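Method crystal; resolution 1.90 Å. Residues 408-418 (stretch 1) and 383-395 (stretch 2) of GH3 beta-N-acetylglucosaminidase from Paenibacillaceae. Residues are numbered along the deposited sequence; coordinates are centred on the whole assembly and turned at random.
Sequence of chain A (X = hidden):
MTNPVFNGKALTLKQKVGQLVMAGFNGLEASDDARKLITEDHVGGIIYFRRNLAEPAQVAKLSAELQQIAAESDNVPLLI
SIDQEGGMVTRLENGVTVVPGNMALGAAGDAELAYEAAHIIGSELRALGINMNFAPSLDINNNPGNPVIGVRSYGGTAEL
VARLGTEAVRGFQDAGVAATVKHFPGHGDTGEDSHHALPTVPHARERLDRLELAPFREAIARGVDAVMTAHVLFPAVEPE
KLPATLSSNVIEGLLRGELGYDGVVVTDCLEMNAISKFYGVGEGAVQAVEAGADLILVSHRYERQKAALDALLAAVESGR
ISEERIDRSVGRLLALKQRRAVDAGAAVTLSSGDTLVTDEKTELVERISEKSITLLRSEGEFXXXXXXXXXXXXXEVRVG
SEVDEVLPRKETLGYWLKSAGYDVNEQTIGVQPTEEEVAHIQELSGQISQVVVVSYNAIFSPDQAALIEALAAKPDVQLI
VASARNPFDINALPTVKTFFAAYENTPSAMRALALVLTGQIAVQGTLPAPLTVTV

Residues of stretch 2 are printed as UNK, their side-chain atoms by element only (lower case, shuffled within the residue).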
# COMPACT_ATOMS: atom_id res chain seq x y z
N PRO A 408 13.56 -2.53 -8.09
CA PRO A 408 14.61 -1.69 -8.68
C PRO A 408 14.00 -0.49 -9.40
O PRO A 408 12.93 -0.58 -10.00
CB PRO A 408 15.32 -2.63 -9.65
CG PRO A 408 14.26 -3.62 -10.04
CD PRO A 408 13.39 -3.80 -8.81
N ARG A 409 14.70 0.64 -9.31
CA ARG A 409 14.28 1.88 -9.94
C ARG A 409 15.36 2.32 -10.92
O ARG A 409 16.52 2.52 -10.52
CB ARG A 409 14.04 2.97 -8.90
CG ARG A 409 13.05 2.57 -7.80
CD ARG A 409 11.58 2.64 -8.27
NE ARG A 409 10.68 2.77 -7.13
CZ ARG A 409 9.36 2.60 -7.17
NH1 ARG A 409 8.74 2.29 -8.30
NH2 ARG A 409 8.66 2.75 -6.05
N LYS A 410 14.99 2.48 -12.19
CA LYS A 410 15.93 2.99 -13.18
C LYS A 410 16.04 4.52 -13.13
O LYS A 410 17.14 5.08 -13.27
CB LYS A 410 15.52 2.54 -14.58
CG LYS A 410 16.50 2.96 -15.67
CD LYS A 410 15.85 2.93 -17.04
CE LYS A 410 15.51 4.34 -17.53
NZ LYS A 410 16.65 4.93 -18.29
N GLU A 411 14.92 5.21 -12.94
CA GLU A 411 14.91 6.68 -12.94
C GLU A 411 15.25 7.18 -11.54
O GLU A 411 14.41 7.70 -10.79
CB GLU A 411 13.57 7.21 -13.43
CG GLU A 411 13.25 6.87 -14.89
CD GLU A 411 12.50 5.56 -15.06
OE1 GLU A 411 12.33 4.80 -14.08
OE2 GLU A 411 12.05 5.30 -16.20
N THR A 412 16.52 7.00 -11.18
CA THR A 412 17.06 7.42 -9.90
C THR A 412 17.24 8.93 -9.85
O THR A 412 17.12 9.63 -10.86
CB THR A 412 18.42 6.75 -9.66
OG1 THR A 412 19.35 7.22 -10.65
CG2 THR A 412 18.30 5.22 -9.74
N LEU A 413 17.58 9.44 -8.66
CA LEU A 413 17.95 10.85 -8.57
C LEU A 413 19.13 11.15 -9.49
O LEU A 413 19.15 12.18 -10.18
CB LEU A 413 18.28 11.22 -7.13
CG LEU A 413 18.85 12.63 -6.99
CD1 LEU A 413 17.81 13.64 -7.45
CD2 LEU A 413 19.26 12.89 -5.55
N GLY A 414 20.12 10.25 -9.52
CA GLY A 414 21.26 10.45 -10.40
C GLY A 414 20.85 10.49 -11.86
O GLY A 414 21.38 11.29 -12.64
N TYR A 415 19.91 9.62 -12.25
CA TYR A 415 19.36 9.64 -13.60
C TYR A 415 18.84 11.02 -13.97
O TYR A 415 19.16 11.56 -15.04
CB TYR A 415 18.25 8.59 -13.70
CG TYR A 415 17.43 8.64 -14.98
CD1 TYR A 415 17.82 7.90 -16.11
CD2 TYR A 415 16.27 9.41 -15.07
CE1 TYR A 415 17.07 7.94 -17.28
CE2 TYR A 415 15.52 9.45 -16.22
CZ TYR A 415 15.92 8.72 -17.33
OH TYR A 415 15.18 8.76 -18.48
N TRP A 416 18.04 11.63 -13.09
CA TRP A 416 17.46 12.93 -13.44
C TRP A 416 18.51 14.04 -13.39
O TRP A 416 18.47 14.97 -14.21
CB TRP A 416 16.29 13.25 -12.52
CG TRP A 416 15.13 12.34 -12.76
CD1 TRP A 416 14.69 11.34 -11.96
CD2 TRP A 416 14.26 12.35 -13.90
NE1 TRP A 416 13.59 10.72 -12.51
CE2 TRP A 416 13.31 11.33 -13.71
CE3 TRP A 416 14.19 13.13 -15.06
CZ2 TRP A 416 12.29 11.07 -14.63
CZ3 TRP A 416 13.19 12.87 -15.98
CH2 TRP A 416 12.26 11.84 -15.76
N LEU A 417 19.43 13.98 -12.44
CA LEU A 417 20.48 15.00 -12.41
C LEU A 417 21.34 14.91 -13.67
O LEU A 417 21.69 15.94 -14.26
CB LEU A 417 21.33 14.85 -11.16
CG LEU A 417 20.68 15.30 -9.85
CD1 LEU A 417 21.60 15.00 -8.70
CD2 LEU A 417 20.33 16.79 -9.89
N LYS A 418 21.66 13.69 -14.10
CA LYS A 418 22.39 13.49 -15.34
C LYS A 418 21.62 14.05 -16.53
O LYS A 418 22.20 14.67 -17.43
CB LYS A 418 22.67 12.00 -15.55
CG LYS A 418 23.84 11.49 -14.74
CD LYS A 418 24.01 9.97 -14.90
CE LYS A 418 25.13 9.46 -14.00
NZ LYS A 418 25.04 7.98 -13.77
N UNK A 383 21.28 24.78 -3.27
CA UNK A 383 21.20 24.31 -4.65
C UNK A 383 22.57 23.88 -5.16
O UNK A 383 23.60 24.48 -4.85
o UNK A 383 21.28 26.64 -5.28
c UNK A 383 19.12 25.57 -5.24
c UNK A 383 20.61 25.40 -5.54
N UNK A 384 22.57 22.80 -5.95
CA UNK A 384 23.81 22.22 -6.44
C UNK A 384 24.54 23.18 -7.38
O UNK A 384 23.92 23.92 -8.14
c UNK A 384 23.51 20.90 -7.16
c UNK A 384 22.92 19.77 -6.32
c UNK A 384 23.91 19.29 -5.27
c UNK A 384 22.50 18.62 -7.22
N UNK A 385 25.87 23.14 -7.33
CA UNK A 385 26.72 23.89 -8.25
C UNK A 385 26.99 23.01 -9.47
O UNK A 385 27.72 22.01 -9.37
o UNK A 385 29.88 25.74 -7.88
c UNK A 385 28.01 24.31 -7.55
o UNK A 385 28.75 25.18 -9.67
c UNK A 385 28.94 25.14 -8.44
N UNK A 386 26.41 23.37 -10.61
CA UNK A 386 26.51 22.55 -11.82
C UNK A 386 27.94 22.45 -12.34
O UNK A 386 28.24 21.52 -13.10
n UNK A 386 23.00 22.43 -17.08
c UNK A 386 25.31 22.15 -14.04
c UNK A 386 25.60 23.11 -12.91
c UNK A 386 24.26 22.73 -14.97
c UNK A 386 24.07 21.87 -16.20
N UNK A 387 28.82 23.37 -11.96
CA UNK A 387 30.21 23.34 -12.40
C UNK A 387 31.06 22.37 -11.60
O UNK A 387 32.25 22.20 -11.91
c UNK A 387 30.81 24.75 -12.32
c UNK A 387 29.90 25.73 -13.01
o UNK A 387 30.97 25.13 -10.95
N UNK A 388 30.49 21.72 -10.58
CA UNK A 388 31.24 20.78 -9.77
C UNK A 388 30.60 19.40 -9.82
O UNK A 388 29.38 19.29 -10.04
n UNK A 388 33.49 24.96 -6.98
c UNK A 388 33.17 23.75 -6.17
c UNK A 388 31.31 21.26 -8.31
c UNK A 388 31.92 23.03 -6.67
c UNK A 388 32.08 22.55 -8.10
N UNK A 389 31.38 18.33 -9.64
CA UNK A 389 30.79 16.99 -9.62
C UNK A 389 29.85 16.82 -8.44
O UNK A 389 29.92 17.54 -7.44
c UNK A 389 33.21 16.94 -9.72
c UNK A 389 32.01 16.06 -9.48
c UNK A 389 32.81 18.31 -9.32
N UNK A 390 28.97 15.84 -8.56
CA UNK A 390 27.99 15.52 -7.53
C UNK A 390 28.08 14.03 -7.24
O UNK A 390 27.99 13.21 -8.16
c UNK A 390 25.57 15.70 -6.80
c UNK A 390 26.51 17.33 -8.48
c UNK A 390 26.56 15.89 -7.96
N UNK A 391 28.28 13.68 -5.98
CA UNK A 391 28.20 12.30 -5.54
C UNK A 391 26.79 12.03 -5.03
O UNK A 391 26.36 12.65 -4.06
c UNK A 391 29.13 10.60 -3.86
c UNK A 391 29.24 12.01 -4.46
c UNK A 391 29.46 9.52 -4.92
c UNK A 391 30.01 10.47 -2.64
N UNK A 392 26.08 11.13 -5.69
CA UNK A 392 24.76 10.71 -5.23
C UNK A 392 24.88 9.31 -4.64
O UNK A 392 25.37 8.39 -5.30
c UNK A 392 23.59 12.15 -6.95
c UNK A 392 23.72 10.73 -6.37
c UNK A 392 22.36 10.21 -5.86
N UNK A 393 24.43 9.16 -3.40
CA UNK A 393 24.40 7.87 -2.72
C UNK A 393 22.97 7.33 -2.82
O UNK A 393 22.03 7.93 -2.29
c UNK A 393 24.98 6.61 -0.62
c UNK A 393 26.20 8.72 -1.20
c UNK A 393 24.86 7.99 -1.26
N UNK A 394 22.81 6.22 -3.52
CA UNK A 394 21.48 5.73 -3.88
C UNK A 394 21.22 4.40 -3.18
O UNK A 394 21.98 3.44 -3.38
c UNK A 394 16.13 6.62 -6.19
c UNK A 394 21.35 5.57 -5.39
c UNK A 394 16.43 5.31 -6.45
c UNK A 394 20.00 5.05 -5.80
c UNK A 394 18.77 5.80 -5.87
c UNK A 394 17.76 4.91 -6.28
c UNK A 394 18.44 7.13 -5.61
c UNK A 394 19.68 3.77 -6.18
n UNK A 394 18.34 3.68 -6.46
c UNK A 394 17.11 7.53 -5.77
N UNK A 395 20.17 4.30 -2.36
CA UNK A 395 19.91 3.06 -1.63
C UNK A 395 19.03 2.10 -2.41
O UNK A 395 18.14 2.50 -3.17
c UNK A 395 19.18 5.34 -2.05
c UNK A 395 19.19 3.56 -0.37
c UNK A 395 18.34 4.72 -0.91
O HOH W 1 16.95 1.15 -7.18

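Position 383 has three side-chain atoms, one carbon carrying an oxygen and a carbon, and it lies out of reach of stretch 1; a beta-branched hydroxyl residue fits, Thr383. Position 384 carries four carbons forked at the second, the pattern of leucine. One terminal carbon comes close to Leu417, and with the residue named as Leu384 the contact is CD1 of Leu384 to CD2 of Leu417 at 3.9 Å.

Position 385 shows two carbons, the second carrying two oxygens: a short carboxylate, Asp385. Position 386 has four carbons in a row ending in nitrogen, an extended chain with all four chi angles near 180°, hence Lys386. At position 387 one carbon again bears an oxygen and a carbon, giving Thr387. Its OG1 donates to Asp385 OD1 at 2.6 Å, and its backbone N donates to the same OD1 at 2.9 Å. Position 388 repeats the four-carbon chain with a terminal nitrogen and is Lys388; its N donates to Asp385 O at 3.0 Å, closing a type I turn, while its NZ forms a long salt bridge of 3.8 Å with Asp385 OD2. At position 389 three carbons close a ring onto the backbone N, which identifies Pro389. Positions 385 to 389 make no contact with stretch 1.

Position 390 has one carbon carrying two others, so it is Val390; its CG1 just reaches Leu417 CD1 at 4.5 Å. Position 391 has four carbons forked at the second and is Leu391, out of reach of stretch 1. Position 392 has three carbons branched at the first and points toward the helix, touching Leu413, Gly414 and Leu417. This is Val392: its CG1 lies 4.1 Å from Leu413 CD2, and its CG2 lies 3.9 Å from Leu417 CD1. Position 393 has the same three-carbon branch but is out of reach, Val393.

Position 394 holds one carbon followed by fused five- and six-membered rings with eight carbons and one nitrogen, an indole that meets Arg409, Thr412 and Leu413. Only tryptophan fits, Trp394. Position 395 closes three carbons onto its backbone N and is Pro395, with no contact.

The alternation of 390, 392 and 394 toward stretch 1 follows from the extended strand, which the helix crosses at 150° with a closest axis approach of 9.4 Å. At Gly414 the backbones draw near, Gly414 CA lying 6.2 Å from Val392 CA. Packing is apolar, without direct hydrogen bonds between the stretches. Thr412 divides its tasks: OG1 caps the helix by accepting from Tyr415 N at 2.9 Å, whereas CG2 sits 3.7 Å from the centroid of the Trp394 five-membered ring, 21° off its normal, a CH-pi contact over the face. Arg409 CB approaches the ring edge, 4.1 Å from Trp394 CZ2. A water accepts from both Trp394 NE1 at 3.0 Å and Arg409 N at 3.1 Å, satisfying the indole nitrogen at this otherwise apolar contact.

Stretch 2 (383-395) TLDKTKPVLVVWP
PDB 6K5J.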